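Long-range contacts in meso-diaminopimelate dehydrogenase (Clostridium tetani, PDB 3WGY), which catalyses, in its natural form, the NADP-dependent oxidative deamination of meso-2,6-diaminopimelate at its D-centre, and is here an engineered variant with 4-methyl-2-oxovalerate bound: residues K4-I9 / T62-I67; Q79-A84 / E104-I109; G126-N131 / G251-S256; K196-C201 / N229-F234. The protein carries 6 engineered substitutions. All coordinates share one frame; numbering follows the deposited sequence.

Interaction 1 (K4-I9 / T62-I67); sequences KIRIGI and TVDVMI
Arg-6 grips the carboxylate of Asp-64 side-on in a salt bridge. NE reaches OD2 at 3.0 Å, and NH2 reaches OD1 at 3.0 Å. The Arg-6 chain bends at chi3 (-59°), which places NE beside OD2. Both carboxylate oxygens are met from above their plane, which is turned 48° from the guanidinium. The anti lone pair of OD2 accepts a further bond from Arg-6 N, and a water lies between OD2 and Lys-4 O, unusually close to OD2. The backbone of Thr-62 lies over one guanidinium face. Arg-6 O is held twice, by Asp-64 N and Val-65 N. Then the strands pair in parallel: Gly-8 N donates to Val-65 O at 2.8 Å, and Ile-67 N to Gly-8 O at 2.6 Å. Gly-8 has no side chain, and Met-66 SD sits 3.5 Å from Gly-8 C. On the other face Ile-7 CD1 lies 3.8 Å from Val-65 CB, while Ile-7 CG2 meets Ile-67 CD1 at 3.8 Å. These strands are neighbours in the parallel sheet of what looks like a Rossmann-type domain. Helices 14-23 and 276-296 cover the Ile-7 face, strand 29-36 pairs beyond segment 4-9, and Leu-56 and Phe-87 pack on Met-66.

Interaction 2 (Q79-A84 / E104-I109); sequences QGPMIA and ERMDEI
Pro-81 and Ala-84 pack against Arg-105, Met-106 and Ile-109 in an apolar contact between two nearly parallel helices. Both helices lie against the parallel sheet of the N-terminal, Rossmann-like part of the chain. The axes of the two short segments approach to 9.2 Å at an angle of 15°. Pro-81 is the centre of the contact. Its CB meets Ile-109 CD1 at 3.3 Å, tighter than usual for two carbons. Its CG lies 3.3 Å from Arg-105 NH1, and its CD lies 3.7 Å from Met-106 SD. The Arg-105 guanidinium rests with one face over Pro-81 CB and Ile-109 CD1, both offset toward its rim. Met-106 bends twice, and the last turn (chi3 -80°) carries CE back over the start of the other helix, 3.5 Å from Gly-80 O. One turn on, Ala-84 CB touches both Met-106 CE, at 3.9 Å, and Ile-109 CG2, at 3.8 Å. The small alanine thus sits between two larger side chains. On the sheet side, Met-106 also reaches Thr-89 and Ser-117, and Ala-84 reaches Ser-117. The two segments form no polar bond with each other, and fit of shape and burial of apolar surface probably hold the helices together. Because Arg-105 lays a face of its guanidinium on Pro-81, its N-H groups, which lie in that plane, do not point at the proline and can probably bond to solvent.

Interaction 3 (G126-N131 / G251-S256); sequences GLFSLN and GFVIRS
Phe-128 and Val-253 join helix 123-138 to the middle strand of the three-stranded antiparallel sheet, within the diaminopimelate dehydrogenase C-terminal family region. The helix lies on the sheet, and the axis of segment 126-131 runs 8° from that of strand 251-256, with a closest approach of 8.8 Å. Val-253 places one methyl on each of two helix residues one turn apart. Its CG2 sits over the face of the Phe-128 ring in a CH-pi contact, 3.8 Å from the centroid and 24° off the normal. That methyl is shifted toward the root of the ring, with CG nearest at 3.5 Å. Val-253 CG1, anti to the backbone N (chi1 177°), meets Asn-131 CB at 4.0 Å. The far end of the ring reaches the strand backbone, where Phe-128 CZ lies 3.5 Å from Gly-251 C. Gly-251 has no side chain, and the ring can come this close to its main chain. Trp-123 meets Phe-128 edge-to-face, and Leu-271 of the neighbouring strand also touches it. On another side of the helix, Gly-126 N donates to Ser-129 OG at 2.9 Å. That hydroxyl also bonds the C-terminal OXT of Leu-326 of the second subunit. The helix therefore faces both its own sheet and the dimer partner. Toward the sheet the contact is apolar and buried, so dispersion, including the CH-pi approach, probably supplies most of the attraction.

Interaction 4 (K196-C201 / N229-F234); sequences KHEMVC and NTTVHF. Engineered in segment 196-201: Met-199 (natural residue Arg).
Met-199 and Thr-230 pair in the closely bonded part of two parallel strands. Met-199 N donates to Asn-229 O at 2.9 Å, and Thr-231 N to Met-199 O at 2.8 Å. Cys-201 N then bonds Thr-231 O, and His-233 N bonds Cys-201 O at 2.8 Å. All four bonds are near straight. On the face that carries Met-199, Thr-230 and Cys-201, Thr-230 OG1 lies 3.9 Å from Met-199 CB and also bonds Tyr-228 O. Met-199 is an engineered residue, Arg in the natural sequence. Its side chain runs away from segment 229-234 and touches His-156, which lines the 4-methyl-2-oxovalerate pocket; the side chain is about 8 Å from that ligand. Cys-201 is buried on the same face, against Ile-160 and Ile-218. On the opposite face the packing is also close: Val-200 CG1 meets the edge of the His-233 ring, 3.5 Å from CD2. The two strands belong to a beta-alpha-beta unit, with helix 211-219 crossing between them over the face of Thr-230 and Val-232. Strand 230-234 is the outermost of its sheet in this chain. The end with Glu-198, Thr-231 and Asn-229 is looser and watered. Glu-198 CG stands between the backbone N and the carbonyl carbon (chi1 78°), the crowded position. The chain is extended beyond it, yet Glu-198 OE1 stops 4.1 Å from Thr-231 OG1. A water lies between them and bonds Thr-231 OG1, although its approach to Glu-198 is doubtfully short. Near Asn-229 a second water accepts from Asn-229 N at 2.7 Å and donates to His-197 O.

From the N terminus, interaction 1 comes first. It closes a loop over strand 29-36 and helix 14-23 by pairing two strands of the parallel sheet. Interaction 2 follows in series and closes a short loop through strand 88-90, joining two helices beside that sheet. The two touch where Met-66 CG meets Ile-83 CG2 at 3.7 Å. Interaction 3 opens later and closes a long loop, tying helix 123-138 to the antiparallel sheet. Interaction 4 is nested inside it and pairs strands of the mixed sheet. Their nearest atoms are about 7 Å apart. No loops cross. Interactions 1 and 4 lie on opposite sides of the chain's centre, with centres about 43 Å apart.

Interaction 1 (K4-I9 / T62-I67)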
loop_
_atom_site.group_PDB
_atom_site.type_symbol
_atom_site.label_atom_id
_atom_site.label_comp_id
_atom_site.label_asym_id
_atom_site.label_seq_id
_atom_site.Cartn_x
_atom_site.Cartn_y
_atom_site.Cartn_z
ATOM N N LYS B 4 23.805 2.783 16.254
ATOM C CA LYS B 4 23.174 1.811 15.361
ATOM C C LYS B 4 22.216 0.837 16.038
ATOM O O LYS B 4 22.332 0.571 17.231
ATOM C CB LYS B 4 24.264 0.997 14.664
ATOM C CG LYS B 4 25.415 1.823 14.123
ATOM C CD LYS B 4 25.021 2.542 12.858
ATOM C CE LYS B 4 25.987 3.667 12.558
ATOM N NZ LYS B 4 25.707 4.293 11.239
ATOM N N ILE B 5 21.277 0.301 15.260
ATOM C CA ILE B 5 20.322 -0.688 15.761
ATOM C C ILE B 5 21.032 -2.038 15.642
ATOM O O ILE B 5 21.454 -2.427 14.558
ATOM C CB ILE B 5 19.013 -0.710 14.917
ATOM C CG1 ILE B 5 18.254 0.608 15.089
ATOM C CG2 ILE B 5 18.117 -1.862 15.363
ATOM C CD1 ILE B 5 16.934 0.673 14.332
ATOM N N ARG B 6 21.168 -2.744 16.762
ATOM C CA ARG B 6 21.864 -4.029 16.789
ATOM C C ARG B 6 20.972 -5.196 16.385
ATOM O O ARG B 6 20.084 -5.604 17.133
ATOM C CB ARG B 6 22.432 -4.275 18.187
ATOM C CG ARG B 6 23.470 -3.236 18.624
ATOM C CD ARG B 6 23.820 -3.393 20.097
ATOM N NE ARG B 6 22.623 -3.241 20.916
ATOM C CZ ARG B 6 22.607 -3.287 22.244
ATOM N NH1 ARG B 6 23.735 -3.478 22.917
ATOM N NH2 ARG B 6 21.458 -3.149 22.896
ATOM N N ILE B 7 21.229 -5.748 15.207
ATOM C CA ILE B 7 20.415 -6.848 14.722
ATOM C C ILE B 7 21.060 -8.208 14.950
ATOM O O ILE B 7 22.282 -8.341 14.943
ATOM C CB ILE B 7 20.101 -6.685 13.214
ATOM C CG1 ILE B 7 19.297 -5.398 12.977
ATOM C CG2 ILE B 7 19.322 -7.894 12.708
ATOM C CD1 ILE B 7 17.983 -5.342 13.706
ATOM N N GLY B 8 20.216 -9.210 15.167
ATOM C CA GLY B 8 20.688 -10.563 15.370
ATOM C C GLY B 8 19.914 -11.466 14.432
ATOM O O GLY B 8 18.690 -11.373 14.357
ATOM N N ILE B 9 20.618 -12.332 13.713
ATOM C CA ILE B 9 19.972 -13.238 12.773
ATOM C C ILE B 9 20.014 -14.681 13.260
ATOM O O ILE B 9 21.078 -15.187 13.611
ATOM C CB ILE B 9 20.663 -13.186 11.374
ATOM C CG1 ILE B 9 20.622 -11.764 10.814
ATOM C CG2 ILE B 9 19.977 -14.155 10.419
ATOM C CD1 ILE B 9 21.335 -11.613 9.482
ATOM N N THR B 62 23.212 -7.513 23.914
ATOM C CA THR B 62 23.858 -6.970 22.725
ATOM C C THR B 62 22.976 -6.991 21.472
ATOM O O THR B 62 23.350 -6.449 20.430
ATOM C CB THR B 62 25.203 -7.707 22.456
ATOM O OG1 THR B 62 25.722 -7.322 21.181
ATOM C CG2 THR B 62 25.012 -9.202 22.486
ATOM N N VAL B 63 21.803 -7.606 21.572
ATOM C CA VAL B 63 20.884 -7.670 20.441
ATOM C C VAL B 63 19.584 -6.928 20.725
ATOM O O VAL B 63 18.869 -7.258 21.670
ATOM C CB VAL B 63 20.535 -9.132 20.079
ATOM C CG1 VAL B 63 19.500 -9.162 18.956
ATOM C CG2 VAL B 63 21.793 -9.872 19.656
ATOM N N ASP B 64 19.278 -5.927 19.904
ATOM C CA ASP B 64 18.046 -5.160 20.068
ATOM C C ASP B 64 16.896 -5.887 19.393
ATOM O O ASP B 64 15.790 -5.950 19.920
ATOM C CB ASP B 64 18.190 -3.768 19.453
ATOM C CG ASP B 64 19.075 -2.854 20.276
ATOM O OD1 ASP B 64 18.799 -2.688 21.484
ATOM O OD2 ASP B 64 20.036 -2.298 19.713
ATOM N N VAL B 65 17.164 -6.436 18.214
ATOM C CA VAL B 65 16.139 -7.162 17.486
ATOM C C VAL B 65 16.721 -8.421 16.859
ATOM O O VAL B 65 17.772 -8.384 16.229
ATOM C CB VAL B 65 15.514 -6.286 16.377
ATOM C CG1 VAL B 65 14.441 -7.072 15.638
ATOM C CG2 VAL B 65 14.925 -5.029 16.984
ATOM N N MET B 66 16.021 -9.533 17.043
ATOM C CA MET B 66 16.446 -10.810 16.500
ATOM C C MET B 66 15.515 -11.160 15.342
ATOM O O MET B 66 14.307 -11.266 15.522
ATOM C CB MET B 66 16.355 -11.891 17.583
ATOM C CG MET B 66 17.133 -13.165 17.293
ATOM S SD MET B 66 18.923 -12.968 17.452
ATOM C CE MET B 66 19.098 -12.979 19.193
ATOM N N ILE B 67 16.067 -11.318 14.150
ATOM C CA ILE B 67 15.239 -11.678 13.012
ATOM C C ILE B 67 15.286 -13.203 12.859
ATOM O O ILE B 67 16.352 -13.783 12.646
ATOM C CB ILE B 67 15.738 -10.987 11.721
ATOM C CG1 ILE B 67 15.795 -9.471 11.950
ATOM C CG2 ILE B 67 14.806 -11.319 10.554
ATOM C CD1 ILE B 67 16.133 -8.664 10.730
HETATM O O HOH W 1 20.936 0.051 19.925
#

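Interaction 2 (Q79-A84 / E104-I109)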
loop_
_atom_site.group_PDB
_atom_site.type_symbol
_atom_site.label_atom_id
_atom_site.label_comp_id
_atom_site.label_asym_id
_atom_site.label_seq_id
_atom_site.Cartn_x
_atom_site.Cartn_y
_atom_site.Cartn_z
ATOM N N GLN B 79 10.694 -22.258 17.331
ATOM C CA GLN B 79 11.553 -21.530 18.255
ATOM C C GLN B 79 11.438 -20.012 18.279
ATOM O O GLN B 79 12.396 -19.310 18.602
ATOM C CB GLN B 79 13.013 -21.938 18.068
ATOM C CG GLN B 79 13.873 -21.563 19.269
ATOM C CD GLN B 79 15.126 -22.401 19.394
ATOM O OE1 GLN B 79 15.983 -22.384 18.515
ATOM N NE2 GLN B 79 15.240 -23.137 20.496
ATOM N N GLY B 80 10.268 -19.508 17.918
ATOM C CA GLY B 80 10.053 -18.080 17.996
ATOM C C GLY B 80 9.851 -17.893 19.489
ATOM O O GLY B 80 10.380 -16.958 20.091
ATOM N N PRO B 81 9.083 -18.797 20.116
ATOM C CA PRO B 81 8.793 -18.770 21.551
ATOM C C PRO B 81 10.038 -18.788 22.433
ATOM O O PRO B 81 10.101 -18.089 23.444
ATOM C CB PRO B 81 7.939 -20.015 21.735
ATOM C CG PRO B 81 7.142 -20.021 20.488
ATOM C CD PRO B 81 8.205 -19.777 19.448
ATOM N N MET B 82 11.024 -19.586 22.050
ATOM C CA MET B 82 12.249 -19.687 22.826
ATOM C C MET B 82 13.090 -18.417 22.757
ATOM O O MET B 82 13.743 -18.048 23.737
ATOM C CB MET B 82 13.077 -20.882 22.355
ATOM C CG MET B 82 12.320 -22.209 22.351
ATOM S SD MET B 82 11.316 -22.517 23.839
ATOM C CE MET B 82 12.576 -22.504 25.136
ATOM N N ILE B 83 13.082 -17.748 21.605
ATOM C CA ILE B 83 13.851 -16.516 21.437
ATOM C C ILE B 83 13.101 -15.320 22.022
ATOM O O ILE B 83 13.714 -14.384 22.536
ATOM C CB ILE B 83 14.113 -16.189 19.945
ATOM C CG1 ILE B 83 14.468 -17.456 19.167
ATOM C CG2 ILE B 83 15.234 -15.152 19.836
ATOM C CD1 ILE B 83 15.704 -18.166 19.644
ATOM N N ALA B 84 11.775 -15.352 21.928
ATOM C CA ALA B 84 10.942 -14.260 22.425
ATOM C C ALA B 84 11.129 -13.979 23.911
ATOM O O ALA B 84 10.990 -12.838 24.348
ATOM C CB ALA B 84 9.471 -14.548 22.133
ATOM N N GLU B 104 -1.143 -15.827 19.834
ATOM C CA GLU B 104 -1.361 -16.042 21.262
ATOM C C GLU B 104 -0.095 -16.522 21.959
ATOM O O GLU B 104 0.306 -15.963 22.980
ATOM C CB GLU B 104 -2.481 -17.062 21.489
ATOM C CG GLU B 104 -3.860 -16.580 21.078
ATOM C CD GLU B 104 -4.273 -15.303 21.793
ATOM O OE1 GLU B 104 -4.292 -15.294 23.044
ATOM O OE2 GLU B 104 -4.580 -14.309 21.099
ATOM N N ARG B 105 0.534 -17.554 21.398
ATOM C CA ARG B 105 1.753 -18.124 21.970
ATOM C C ARG B 105 2.830 -17.058 22.154
ATOM O O ARG B 105 3.381 -16.888 23.247
ATOM C CB ARG B 105 2.293 -19.245 21.067
ATOM C CG ARG B 105 3.585 -19.906 21.574
ATOM C CD ARG B 105 3.319 -21.283 22.197
ATOM N NE ARG B 105 4.205 -21.579 23.327
ATOM C CZ ARG B 105 5.369 -22.220 23.245
ATOM N NH1 ARG B 105 5.822 -22.657 22.074
ATOM N NH2 ARG B 105 6.086 -22.424 24.345
ATOM N N MET B 106 3.128 -16.343 21.075
ATOM C CA MET B 106 4.149 -15.306 21.118
ATOM C C MET B 106 3.757 -14.130 22.009
ATOM O O MET B 106 4.618 -13.498 22.621
ATOM C CB MET B 106 4.438 -14.804 19.704
ATOM C CG MET B 106 4.997 -15.862 18.776
ATOM S SD MET B 106 6.613 -16.427 19.300
ATOM C CE MET B 106 7.678 -15.136 18.685
ATOM N N ASP B 107 2.460 -13.841 22.079
ATOM C CA ASP B 107 1.967 -12.734 22.893
ATOM C C ASP B 107 2.227 -12.993 24.373
ATOM O O ASP B 107 2.739 -12.126 25.083
ATOM C CB ASP B 107 0.468 -12.522 22.649
ATOM C CG ASP B 107 -0.053 -11.245 23.289
ATOM O OD1 ASP B 107 0.617 -10.196 23.162
ATOM O OD2 ASP B 107 -1.139 -11.284 23.909
ATOM N N GLU B 108 1.881 -14.191 24.834
ATOM C CA GLU B 108 2.096 -14.558 26.228
ATOM C C GLU B 108 3.575 -14.453 26.590
ATOM O O GLU B 108 3.950 -13.747 27.524
ATOM C CB GLU B 108 1.607 -15.987 26.481
ATOM C CG GLU B 108 2.619 -16.871 27.209
ATOM C CD GLU B 108 2.091 -18.260 27.486
ATOM O OE1 GLU B 108 1.147 -18.379 28.299
ATOM O OE2 GLU B 108 2.613 -19.229 26.890
ATOM N N ILE B 109 4.407 -15.164 25.836
ATOM C CA ILE B 109 5.844 -15.177 26.067
ATOM C C ILE B 109 6.460 -13.788 25.998
ATOM O O ILE B 109 7.309 -13.440 26.818
ATOM C CB ILE B 109 6.540 -16.086 25.043
ATOM C CG1 ILE B 109 5.972 -17.504 25.154
ATOM C CG2 ILE B 109 8.037 -16.084 25.283
ATOM C CD1 ILE B 109 6.078 -18.318 23.886
#

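Interaction 3 (G126-N131 / G251-S256)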
loop_
_atom_site.group_PDB
_atom_site.type_symbol
_atom_site.label_atom_id
_atom_site.label_comp_id
_atom_site.label_asym_id
_atom_site.label_seq_id
_atom_site.Cartn_x
_atom_site.Cartn_y
_atom_site.Cartn_z
ATOM N N GLY B 126 2.134 -10.222 5.233
ATOM C CA GLY B 126 2.931 -9.014 5.291
ATOM C C GLY B 126 2.333 -7.917 4.435
ATOM O O GLY B 126 1.240 -7.424 4.719
ATOM N N LEU B 127 3.036 -7.542 3.370
ATOM C CA LEU B 127 2.545 -6.479 2.501
ATOM C C LEU B 127 1.193 -6.803 1.867
ATOM O O LEU B 127 0.325 -5.936 1.780
ATOM C CB LEU B 127 3.580 -6.160 1.422
ATOM C CG LEU B 127 4.976 -5.866 1.979
ATOM C CD1 LEU B 127 5.889 -5.433 0.846
ATOM C CD2 LEU B 127 4.895 -4.774 3.038
ATOM N N PHE B 128 0.999 -8.039 1.424
ATOM C CA PHE B 128 -0.278 -8.382 0.818
ATOM C C PHE B 128 -1.410 -8.252 1.825
ATOM O O PHE B 128 -2.503 -7.800 1.486
ATOM C CB PHE B 128 -0.230 -9.797 0.230
ATOM C CG PHE B 128 0.424 -9.867 -1.123
ATOM C CD1 PHE B 128 1.118 -8.778 -1.636
ATOM C CD2 PHE B 128 0.360 -11.027 -1.878
ATOM C CE1 PHE B 128 1.737 -8.851 -2.883
ATOM C CE2 PHE B 128 0.977 -11.107 -3.129
ATOM C CZ PHE B 128 1.665 -10.023 -3.630
ATOM N N SER B 129 -1.132 -8.634 3.070
ATOM C CA SER B 129 -2.107 -8.559 4.147
ATOM C C SER B 129 -2.549 -7.112 4.342
ATOM O O SER B 129 -3.737 -6.826 4.442
ATOM C CB SER B 129 -1.491 -9.071 5.458
ATOM O OG SER B 129 -0.812 -10.298 5.255
ATOM N N LEU B 130 -1.579 -6.204 4.396
ATOM C CA LEU B 130 -1.870 -4.788 4.588
ATOM C C LEU B 130 -2.760 -4.263 3.476
ATOM O O LEU B 130 -3.683 -3.484 3.723
ATOM C CB LEU B 130 -0.578 -3.967 4.611
ATOM C CG LEU B 130 0.288 -4.044 5.869
ATOM C CD1 LEU B 130 1.711 -3.588 5.552
ATOM C CD2 LEU B 130 -0.357 -3.176 6.977
ATOM N N ASN B 131 -2.478 -4.684 2.245
ATOM C CA ASN B 131 -3.260 -4.212 1.125
ATOM C C ASN B 131 -4.647 -4.810 1.028
ATOM O O ASN B 131 -5.550 -4.161 0.500
ATOM C CB ASN B 131 -2.483 -4.374 -0.186
ATOM C CG ASN B 131 -1.440 -3.279 -0.357
ATOM O OD1 ASN B 131 -0.303 -3.402 0.097
ATOM N ND2 ASN B 131 -1.841 -2.188 -0.975
ATOM N N GLY B 251 2.895 -11.435 -7.069
ATOM C CA GLY B 251 1.488 -11.624 -6.808
ATOM C C GLY B 251 0.760 -10.320 -6.997
ATOM O O GLY B 251 1.385 -9.289 -7.271
ATOM N N PHE B 252 -0.559 -10.383 -6.847
ATOM C CA PHE B 252 -1.439 -9.241 -6.994
ATOM C C PHE B 252 -2.515 -9.236 -5.910
ATOM O O PHE B 252 -3.017 -10.292 -5.517
ATOM C CB PHE B 252 -2.154 -9.280 -8.350
ATOM C CG PHE B 252 -1.233 -9.369 -9.524
ATOM C CD1 PHE B 252 -0.627 -10.574 -9.863
ATOM C CD2 PHE B 252 -0.947 -8.243 -10.279
ATOM C CE1 PHE B 252 0.256 -10.649 -10.943
ATOM C CE2 PHE B 252 -0.067 -8.306 -11.357
ATOM C CZ PHE B 252 0.536 -9.512 -11.689
ATOM N N VAL B 253 -2.842 -8.043 -5.420
ATOM C CA VAL B 253 -3.913 -7.867 -4.450
ATOM C C VAL B 253 -4.794 -6.777 -5.048
ATOM O O VAL B 253 -4.400 -5.611 -5.114
ATOM C CB VAL B 253 -3.407 -7.422 -3.069
ATOM C CG1 VAL B 253 -4.596 -7.200 -2.145
ATOM C CG2 VAL B 253 -2.488 -8.487 -2.486
ATOM N N ILE B 254 -5.989 -7.161 -5.481
ATOM C CA ILE B 254 -6.901 -6.227 -6.117
ATOM C C ILE B 254 -8.246 -6.037 -5.422
ATOM O O ILE B 254 -8.937 -7.007 -5.119
ATOM C CB ILE B 254 -7.172 -6.675 -7.557
ATOM C CG1 ILE B 254 -5.854 -6.723 -8.338
ATOM C CG2 ILE B 254 -8.188 -5.763 -8.202
ATOM C CD1 ILE B 254 -5.977 -7.390 -9.681
ATOM N N ARG B 255 -8.621 -4.788 -5.175
ATOM C CA ARG B 255 -9.910 -4.523 -4.549
ATOM C C ARG B 255 -10.769 -3.868 -5.601
ATOM O O ARG B 255 -10.464 -2.771 -6.089
ATOM C CB ARG B 255 -9.781 -3.601 -3.329
ATOM C CG ARG B 255 -11.111 -3.314 -2.604
ATOM C CD ARG B 255 -11.668 -4.549 -1.874
ATOM N NE ARG B 255 -12.910 -4.257 -1.149
ATOM C CZ ARG B 255 -13.640 -5.168 -0.508
ATOM N NH1 ARG B 255 -13.260 -6.440 -0.497
ATOM N NH2 ARG B 255 -14.751 -4.806 0.128
ATOM N N SER B 256 -11.827 -4.573 -5.975
ATOM C CA SER B 256 -12.758 -4.076 -6.960
ATOM C C SER B 256 -14.002 -3.684 -6.188
ATOM O O SER B 256 -14.727 -4.541 -5.684
ATOM C CB SER B 256 -13.110 -5.165 -7.976
ATOM O OG SER B 256 -14.062 -4.674 -8.905
#

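Interaction 4 (K196-C201 / N229-F234)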
loop_
_atom_site.group_PDB
_atom_site.type_symbol
_atom_site.label_atom_id
_atom_site.label_comp_id
_atom_site.label_asym_id
_atom_site.label_seq_id
_atom_site.Cartn_x
_atom_site.Cartn_y
_atom_site.Cartn_z
ATOM N N LYS B 196 -8.646 -18.490 -11.708
ATOM C CA LYS B 196 -7.611 -17.600 -11.159
ATOM C C LYS B 196 -6.154 -17.928 -11.487
ATOM O O LYS B 196 -5.382 -17.027 -11.822
ATOM C CB LYS B 196 -7.741 -17.503 -9.633
ATOM C CG LYS B 196 -9.004 -16.821 -9.141
ATOM C CD LYS B 196 -9.020 -16.714 -7.622
ATOM C CE LYS B 196 -7.931 -15.782 -7.110
ATOM N NZ LYS B 196 -7.913 -15.736 -5.621
ATOM N N HIS B 197 -5.774 -19.197 -11.360
ATOM C CA HIS B 197 -4.398 -19.606 -11.625
ATOM C C HIS B 197 -4.282 -20.881 -12.447
ATOM O O HIS B 197 -5.113 -21.783 -12.342
ATOM C CB HIS B 197 -3.629 -19.862 -10.319
ATOM C CG HIS B 197 -3.672 -18.733 -9.335
ATOM N ND1 HIS B 197 -4.760 -18.503 -8.515
ATOM C CD2 HIS B 197 -2.745 -17.801 -9.006
ATOM C CE1 HIS B 197 -4.498 -17.481 -7.720
ATOM N NE2 HIS B 197 -3.285 -17.036 -7.999
ATOM N N GLU B 198 -3.220 -20.955 -13.244
ATOM C CA GLU B 198 -2.944 -22.142 -14.044
ATOM C C GLU B 198 -1.613 -22.678 -13.523
ATOM O O GLU B 198 -0.915 -22.000 -12.762
ATOM C CB GLU B 198 -2.812 -21.795 -15.531
ATOM C CG GLU B 198 -1.482 -21.176 -15.909
ATOM C CD GLU B 198 -1.328 -20.961 -17.409
ATOM O OE1 GLU B 198 -1.442 -21.940 -18.174
ATOM O OE2 GLU B 198 -1.085 -19.811 -17.827
ATOM N N MET B 199 -1.260 -23.893 -13.909
ATOM C CA MET B 199 -0.004 -24.470 -13.467
ATOM C C MET B 199 0.807 -24.975 -14.647
ATOM O O MET B 199 0.279 -25.634 -15.543
ATOM C CB MET B 199 -0.266 -25.594 -12.464
ATOM C CG MET B 199 -0.398 -25.084 -11.031
ATOM S SD MET B 199 -0.983 -26.349 -9.902
ATOM C CE MET B 199 -1.910 -25.357 -8.723
ATOM N N VAL B 200 2.091 -24.637 -14.645
ATOM C CA VAL B 200 2.993 -25.032 -15.714
ATOM C C VAL B 200 4.139 -25.843 -15.135
ATOM O O VAL B 200 4.770 -25.454 -14.143
ATOM C CB VAL B 200 3.563 -23.794 -16.447
ATOM C CG1 VAL B 200 4.400 -24.229 -17.661
ATOM C CG2 VAL B 200 2.423 -22.888 -16.891
ATOM N N CYS B 201 4.400 -26.986 -15.753
ATOM C CA CYS B 201 5.473 -27.850 -15.297
ATOM C C CYS B 201 6.514 -28.007 -16.387
ATOM O O CYS B 201 6.204 -27.978 -17.578
ATOM C CB CYS B 201 4.933 -29.231 -14.922
ATOM S SG CYS B 201 3.725 -29.258 -13.580
ATOM N N ASN B 229 -5.831 -25.880 -14.739
ATOM C CA ASN B 229 -5.437 -26.146 -16.113
ATOM C C ASN B 229 -3.927 -26.253 -15.978
ATOM O O ASN B 229 -3.275 -25.304 -15.533
ATOM C CB ASN B 229 -5.789 -24.984 -17.041
ATOM C CG ASN B 229 -7.282 -24.756 -17.154
ATOM O OD1 ASN B 229 -8.071 -25.703 -17.113
ATOM N ND2 ASN B 229 -7.679 -23.497 -17.320
ATOM N N THR B 230 -3.379 -27.408 -16.342
ATOM C CA THR B 230 -1.948 -27.656 -16.211
ATOM C C THR B 230 -1.266 -27.956 -17.538
ATOM O O THR B 230 -1.754 -28.759 -18.325
ATOM C CB THR B 230 -1.698 -28.843 -15.257
ATOM O OG1 THR B 230 -2.274 -28.550 -13.976
ATOM C CG2 THR B 230 -0.210 -29.110 -15.100
ATOM N N THR B 231 -0.135 -27.301 -17.774
ATOM C CA THR B 231 0.641 -27.494 -18.994
ATOM C C THR B 231 1.936 -28.188 -18.608
ATOM O O THR B 231 2.524 -27.883 -17.567
ATOM C CB THR B 231 0.994 -26.157 -19.664
ATOM O OG1 THR B 231 -0.206 -25.455 -19.999
ATOM C CG2 THR B 231 1.809 -26.390 -20.937
ATOM N N VAL B 232 2.377 -29.126 -19.437
ATOM C CA VAL B 232 3.611 -29.842 -19.155
ATOM C C VAL B 232 4.572 -29.709 -20.324
ATOM O O VAL B 232 4.250 -30.091 -21.452
ATOM C CB VAL B 232 3.340 -31.337 -18.889
ATOM C CG1 VAL B 232 4.646 -32.068 -18.604
ATOM C CG2 VAL B 232 2.378 -31.486 -17.716
ATOM N N HIS B 233 5.743 -29.142 -20.055
ATOM C CA HIS B 233 6.762 -28.969 -21.077
ATOM C C HIS B 233 7.899 -29.935 -20.768
ATOM O O HIS B 233 8.289 -30.096 -19.608
ATOM C CB HIS B 233 7.306 -27.539 -21.070
ATOM C CG HIS B 233 6.282 -26.497 -21.396
ATOM N ND1 HIS B 233 5.731 -26.364 -22.656
ATOM C CD2 HIS B 233 5.714 -25.534 -20.630
ATOM C CE1 HIS B 233 4.871 -25.362 -22.651
ATOM N NE2 HIS B 233 4.841 -24.845 -21.435
ATOM N N PHE B 234 8.431 -30.576 -21.802
ATOM C CA PHE B 234 9.529 -31.509 -21.604
ATOM C C PHE B 234 10.855 -30.867 -21.994
ATOM O O PHE B 234 11.006 -30.332 -23.092
ATOM C CB PHE B 234 9.262 -32.792 -22.395
ATOM C CG PHE B 234 8.115 -33.594 -21.847
ATOM C CD1 PHE B 234 8.224 -34.225 -20.608
ATOM C CD2 PHE B 234 6.910 -33.679 -22.534
ATOM C CE1 PHE B 234 7.151 -34.928 -20.066
ATOM C CE2 PHE B 234 5.827 -34.380 -21.998
ATOM C CZ PHE B 234 5.949 -35.005 -20.761
HETATM O O HOH W 2 -6.715 -23.497 -13.785
HETATM O O HOH W 3 -1.453 -24.341 -17.825
#